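PDB 3LYS: prophage pi2 protein 01, integrase from Lactococcus lactis, which probably binds DNA and serves prophage integration and recombination as a phage-family integrase, of which this chain is the helical N-terminal, core-binding domain. Local coordinates for residues S49-S54 / K94-R99; S9-D14 / R80-C85. The protein carries 1 engineered substitution. All coordinates share one frame; numbering follows the deposited sequence.

Contact 1: residues S49-S54 / K94-R99; sequences SEITAS and KDFTTR
I51 sets its CG2 methyl on one face of the F96 ring, and this apolar pair carries most of the contact. The methyl sits over the ring centre, 3.2 Å from the centroid of the F96 ring and only 4° off the normal, a CH-pi contact over the face. The CD1 end of I51 runs on to the rim, 3.5 Å from F96 CZ. Two torsions set this up: chi1 of -49° puts CG1 of I51 beside the backbone N and sends CG2 to the far side from it, over the ring, while F96 holds CG between its own N and carbonyl carbon, which turns the ring toward I51. M43 and V46 also pack on I51, and I48 on F96, so the pair belongs to a larger apolar cluster.

Beside it the contact runs on to the main chain. F96 CB comes within 3.6 Å of T52 C, and A53 CA points a C-H at F96 O, 3.5 Å away with an angle of 155° at the hydrogen. The polar end of T52 works within its own part of the chain, where OG1 caps the N of S55.

The arrangement is a helix start covered by a turn. T52 is the N-cap of helix 53-64, and F96 sits in the type I beta turn D95-T98, in the loop after helix 69-88, and packs on the helix start; the whole is part of the all-helical, SAM-like fold of the core-binding region.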
loop_
_atom_site.group_PDB
_atom_site.type_symbol
_atom_site.label_atom_id
_atom_site.label_comp_id
_atom_site.label_asym_id
_atom_site.label_seq_id
_atom_site.Cartn_x
_atom_site.Cartn_y
_atom_site.Cartn_z
ATOM N N SER A 49 2.341 -1.319 -12.170
ATOM C CA SER A 49 1.537 -1.475 -13.386
ATOM C C SER A 49 1.008 -2.886 -13.604
ATOM O O SER A 49 0.279 -3.131 -14.565
ATOM C CB SER A 49 2.355 -1.065 -14.606
ATOM O OG SER A 49 3.447 -1.934 -14.769
ATOM N N GLU A 50 1.381 -3.816 -12.730
ATOM C CA GLU A 50 0.927 -5.202 -12.856
ATOM C C GLU A 50 -0.145 -5.499 -11.814
ATOM O O GLU A 50 -0.936 -6.423 -11.968
ATOM C CB GLU A 50 2.084 -6.173 -12.642
ATOM C CG GLU A 50 3.221 -6.125 -13.654
ATOM C CD GLU A 50 4.476 -6.842 -13.120
ATOM O OE1 GLU A 50 4.347 -7.970 -12.585
ATOM O OE2 GLU A 50 5.591 -6.285 -13.231
ATOM N N ILE A 51 -0.159 -4.711 -10.748
ATOM C CA ILE A 51 -1.129 -4.891 -9.687
ATOM C C ILE A 51 -2.553 -4.747 -10.220
ATOM O O ILE A 51 -2.844 -3.829 -10.989
ATOM C CB ILE A 51 -0.912 -3.855 -8.584
ATOM C CG1 ILE A 51 0.561 -3.834 -8.190
ATOM C CG2 ILE A 51 -1.773 -4.187 -7.381
ATOM C CD1 ILE A 51 0.915 -2.699 -7.283
ATOM N N THR A 52 -3.432 -5.664 -9.813
ATOM C CA THR A 52 -4.842 -5.647 -10.224
ATOM C C THR A 52 -5.724 -5.709 -8.981
ATOM O O THR A 52 -5.244 -6.057 -7.909
ATOM C CB THR A 52 -5.187 -6.840 -11.132
ATOM O OG1 THR A 52 -5.186 -8.043 -10.364
ATOM C CG2 THR A 52 -4.170 -6.970 -12.246
ATOM N N ALA A 53 -7.003 -5.381 -9.118
ATOM C CA ALA A 53 -7.914 -5.412 -7.974
ATOM C C ALA A 53 -7.875 -6.760 -7.263
ATOM O O ALA A 53 -8.057 -6.850 -6.038
ATOM C CB ALA A 53 -9.327 -5.118 -8.428
ATOM N N SER A 54 -7.640 -7.805 -8.056
ATOM C CA SER A 54 -7.551 -9.180 -7.562
ATOM C C SER A 54 -6.213 -9.407 -6.871
ATOM O O SER A 54 -6.171 -9.891 -5.740
ATOM C CB SER A 54 -7.717 -10.177 -8.718
ATOM O OG SER A 54 -9.025 -10.096 -9.275
ATOM N N LYS A 94 -6.164 2.850 -13.248
ATOM C CA LYS A 94 -7.196 2.433 -12.308
ATOM C C LYS A 94 -6.707 2.059 -10.918
ATOM O O LYS A 94 -5.823 1.216 -10.746
ATOM C CB LYS A 94 -8.005 1.281 -12.906
ATOM C CG LYS A 94 -7.241 0.401 -13.894
ATOM C CD LYS A 94 -8.182 -0.569 -14.617
ATOM C CE LYS A 94 -7.410 -1.488 -15.548
ATOM N NZ LYS A 94 -8.279 -2.479 -16.240
ATOM N N ASP A 95 -7.306 2.699 -9.923
ATOM C CA ASP A 95 -6.960 2.463 -8.532
ATOM C C ASP A 95 -7.375 1.058 -8.118
ATOM O O ASP A 95 -8.504 0.848 -7.689
ATOM C CB ASP A 95 -7.656 3.515 -7.660
ATOM C CG ASP A 95 -7.694 3.134 -6.200
ATOM O OD1 ASP A 95 -6.641 2.761 -5.647
ATOM O OD2 ASP A 95 -8.787 3.209 -5.605
ATOM N N PHE A 96 -6.471 0.093 -8.245
ATOM C CA PHE A 96 -6.797 -1.294 -7.893
ATOM C C PHE A 96 -7.176 -1.470 -6.437
ATOM O O PHE A 96 -7.725 -2.494 -6.067
ATOM C CB PHE A 96 -5.627 -2.221 -8.217
ATOM C CG PHE A 96 -4.330 -1.742 -7.661
ATOM C CD1 PHE A 96 -4.057 -1.825 -6.298
ATOM C CD2 PHE A 96 -3.393 -1.159 -8.492
ATOM C CE1 PHE A 96 -2.857 -1.329 -5.773
ATOM C CE2 PHE A 96 -2.199 -0.663 -7.980
ATOM C CZ PHE A 96 -1.931 -0.749 -6.612
ATOM N N THR A 97 -6.891 -0.480 -5.608
ATOM C CA THR A 97 -7.224 -0.602 -4.199
ATOM C C THR A 97 -8.592 0.000 -3.942
ATOM O O THR A 97 -9.017 0.207 -2.805
ATOM C CB THR A 97 -6.198 0.128 -3.341
ATOM O OG1 THR A 97 -6.176 1.513 -3.697
ATOM C CG2 THR A 97 -4.840 -0.458 -3.567
ATOM N N THR A 98 -9.296 0.257 -5.023
ATOM C CA THR A 98 -10.584 0.891 -4.936
ATOM C C THR A 98 -11.672 0.096 -4.216
ATOM O O THR A 98 -12.101 0.470 -3.126
ATOM C CB THR A 98 -11.035 1.288 -6.358
ATOM O OG1 THR A 98 -12.195 2.121 -6.283
ATOM C CG2 THR A 98 -11.327 0.037 -7.203
ATOM N N ARG A 99 -12.106 -1.005 -4.812
ATOM C CA ARG A 99 -13.178 -1.808 -4.244
ATOM C C ARG A 99 -12.639 -2.962 -3.424
ATOM O O ARG A 99 -13.393 -3.735 -2.837
ATOM C CB ARG A 99 -14.052 -2.330 -5.377
ATOM C CG ARG A 99 -15.513 -2.374 -5.071
ATOM C CD ARG A 99 -16.278 -2.685 -6.333
ATOM N NE ARG A 99 -17.622 -3.160 -6.035
ATOM C CZ ARG A 99 -17.889 -4.325 -5.455
ATOM N NH1 ARG A 99 -16.901 -5.145 -5.111
ATOM N NH2 ARG A 99 -19.148 -4.671 -5.215
#

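Contact 2: residues S9-D14 / R80-C85; sequences SEYFKD and RASIQC. Engineered in segment 80-85: C85 (natural residue Pro).
Y11 reaches across from helix 8-19 and hydrogen-bonds through its hydroxyl to the backbone carbonyl of S82 in helix 69-88. The distance from Y11 OH to S82 O is 2.7 Å; the oxygen meets the donor at a C=O...donor angle of 150°, with the hydroxyl somewhat tilted from the carbonyl plane. S82 O lies at the edge of the Y11 ring, near its plane. With CG anti to the backbone N (chi1 164°), the tyrosine extends its ring toward the second helix.

Van der Waals contacts lie beside this bond. Y11 CE1 is 4.0 Å from S82 CB, and on the neighbouring residue F12 CD2 comes to 3.8 Å from the same S82 CB. The F12 ring turns its edge to the serine, CD2 lying 3.4 Å from S82 OG, while T35, L36 and L39 of helix 26-42 also pack on F12. C85, an engineered residue, only brushes Y11 OH with its CB. W15, one turn further along helix 8-19, touches both S82 and C85.

The helix axes are 10.2 Å apart and cross at 82°, so the meeting is local and centres on S82. S82 divides its polar groups: OG hydrogen-bonds back to V79 O in its own helix, while the main-chain oxygen accepts the tyrosine hydroxyl, giving both a partner inside a largely buried interface.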
loop_
_atom_site.group_PDB
_atom_site.type_symbol
_atom_site.label_atom_id
_atom_site.label_comp_id
_atom_site.label_asym_id
_atom_site.label_seq_id
_atom_site.Cartn_x
_atom_site.Cartn_y
_atom_site.Cartn_z
ATOM N N SER A 9 6.751 -1.484 -3.857
ATOM C CA SER A 9 7.512 -1.224 -2.631
ATOM C C SER A 9 8.388 0.005 -2.774
ATOM O O SER A 9 8.298 0.940 -1.978
ATOM C CB SER A 9 8.374 -2.444 -2.257
ATOM O OG SER A 9 9.116 -2.948 -3.371
ATOM N N GLU A 10 9.219 0.001 -3.812
ATOM C CA GLU A 10 10.132 1.102 -4.084
ATOM C C GLU A 10 9.425 2.448 -4.131
ATOM O O GLU A 10 9.841 3.411 -3.490
ATOM C CB GLU A 10 10.842 0.848 -5.401
ATOM C CG GLU A 10 12.028 1.734 -5.596
ATOM C CD GLU A 10 12.795 1.371 -6.836
ATOM O OE1 GLU A 10 13.244 0.205 -6.949
ATOM O OE2 GLU A 10 12.953 2.257 -7.705
ATOM N N TYR A 11 8.356 2.500 -4.910
ATOM C CA TYR A 11 7.574 3.704 -5.043
ATOM C C TYR A 11 7.020 4.163 -3.704
ATOM O O TYR A 11 7.115 5.333 -3.367
ATOM C CB TYR A 11 6.425 3.484 -6.023
ATOM C CG TYR A 11 5.353 4.539 -5.933
ATOM C CD1 TYR A 11 4.219 4.334 -5.147
ATOM C CD2 TYR A 11 5.502 5.774 -6.568
ATOM C CE1 TYR A 11 3.261 5.324 -4.983
ATOM C CE2 TYR A 11 4.553 6.778 -6.412
ATOM C CZ TYR A 11 3.438 6.546 -5.618
ATOM O OH TYR A 11 2.511 7.543 -5.449
ATOM N N PHE A 12 6.439 3.255 -2.931
ATOM C CA PHE A 12 5.880 3.648 -1.643
ATOM C C PHE A 12 6.889 4.446 -0.830
ATOM O O PHE A 12 6.561 5.497 -0.292
ATOM C CB PHE A 12 5.410 2.414 -0.859
ATOM C CG PHE A 12 4.623 2.746 0.384
ATOM C CD1 PHE A 12 5.251 2.857 1.615
ATOM C CD2 PHE A 12 3.248 2.952 0.319
ATOM C CE1 PHE A 12 4.521 3.163 2.764
ATOM C CE2 PHE A 12 2.511 3.261 1.464
ATOM C CZ PHE A 12 3.149 3.366 2.685
ATOM N N LYS A 13 8.119 3.951 -0.746
ATOM C CA LYS A 13 9.163 4.645 0.007
ATOM C C LYS A 13 9.348 6.027 -0.604
ATOM O O LYS A 13 9.300 7.029 0.100
ATOM C CB LYS A 13 10.473 3.860 -0.058
ATOM C CG LYS A 13 11.629 4.481 0.711
ATOM C CD LYS A 13 12.852 3.552 0.720
ATOM C CE LYS A 13 13.976 4.098 1.602
ATOM N NZ LYS A 13 14.543 5.391 1.113
ATOM N N ASP A 14 9.552 6.062 -1.919
ATOM C CA ASP A 14 9.734 7.304 -2.676
ATOM C C ASP A 14 8.643 8.301 -2.259
ATOM O O ASP A 14 8.932 9.429 -1.863
ATOM C CB ASP A 14 9.638 6.972 -4.179
ATOM C CG ASP A 14 10.111 8.102 -5.086
ATOM O OD1 ASP A 14 9.652 9.247 -4.892
ATOM O OD2 ASP A 14 10.924 7.834 -6.006
ATOM N N ARG A 80 -3.258 2.609 0.020
ATOM C CA ARG A 80 -4.268 3.274 -0.788
ATOM C C ARG A 80 -3.897 4.737 -1.011
ATOM O O ARG A 80 -3.898 5.229 -2.140
ATOM C CB ARG A 80 -5.626 3.165 -0.084
ATOM C CG ARG A 80 -6.788 3.796 -0.822
ATOM C CD ARG A 80 -8.109 3.241 -0.327
ATOM N NE ARG A 80 -9.220 3.982 -0.889
ATOM C CZ ARG A 80 -9.405 4.174 -2.188
ATOM N NH1 ARG A 80 -10.457 4.867 -2.621
ATOM N NH2 ARG A 80 -8.542 3.671 -3.057
ATOM N N ALA A 81 -3.569 5.425 0.076
ATOM C CA ALA A 81 -3.204 6.827 -0.013
ATOM C C ALA A 81 -2.078 7.065 -1.018
ATOM O O ALA A 81 -2.110 8.024 -1.787
ATOM C CB ALA A 81 -2.796 7.338 1.351
ATOM N N SER A 82 -1.077 6.201 -1.012
ATOM C CA SER A 82 0.033 6.379 -1.933
ATOM C C SER A 82 -0.388 6.190 -3.377
ATOM O O SER A 82 0.209 6.761 -4.286
ATOM C CB SER A 82 1.149 5.400 -1.616
ATOM O OG SER A 82 0.647 4.084 -1.603
ATOM N N ILE A 83 -1.405 5.368 -3.601
ATOM C CA ILE A 83 -1.851 5.147 -4.965
ATOM C C ILE A 83 -2.633 6.363 -5.486
ATOM O O ILE A 83 -2.579 6.689 -6.679
ATOM C CB ILE A 83 -2.674 3.853 -5.059
ATOM C CG1 ILE A 83 -1.731 2.690 -5.321
ATOM C CG2 ILE A 83 -3.659 3.932 -6.187
ATOM C CD1 ILE A 83 -0.778 2.437 -4.212
ATOM N N GLN A 84 -3.322 7.046 -4.573
ATOM C CA GLN A 84 -4.098 8.231 -4.917
ATOM C C GLN A 84 -3.304 9.251 -5.725
ATOM O O GLN A 84 -3.678 9.585 -6.845
ATOM C CB GLN A 84 -4.613 8.912 -3.655
ATOM C CG GLN A 84 -5.478 8.035 -2.800
ATOM C CD GLN A 84 -6.637 7.438 -3.575
ATOM O OE1 GLN A 84 -6.455 6.500 -4.364
ATOM N NE2 GLN A 84 -7.838 7.977 -3.362
ATOM N N CYS A 85 -2.216 9.753 -5.151
ATOM C CA CYS A 85 -1.405 10.735 -5.845
ATOM C C CYS A 85 -0.999 10.140 -7.184
ATOM O O CYS A 85 -0.902 10.839 -8.189
ATOM C CB CYS A 85 -0.159 11.121 -5.018
ATOM S SG CYS A 85 0.465 12.843 -5.302
#

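In the fold
From the N terminus, helix 8-19 supplies the first half of contact 2, and helix 26-42 follows. The chain then reaches 49-54, the first half of contact 1, at the start of helix 53-64. Helix 69-88 brings in 80-85 and closes contact 2 over 65 intervening residues; the loop beyond it closes contact 1 with 94-99, over 39. The two closures therefore cross, and their centres are about 13 Å apart. They also touch: R80 NH2 forms a salt bridge with D95 OD2 at 2.6 Å, and I83 packs on F96. Helix 69-88 thus joins helix 8-19 to the loop that covers the start of helix 53-64.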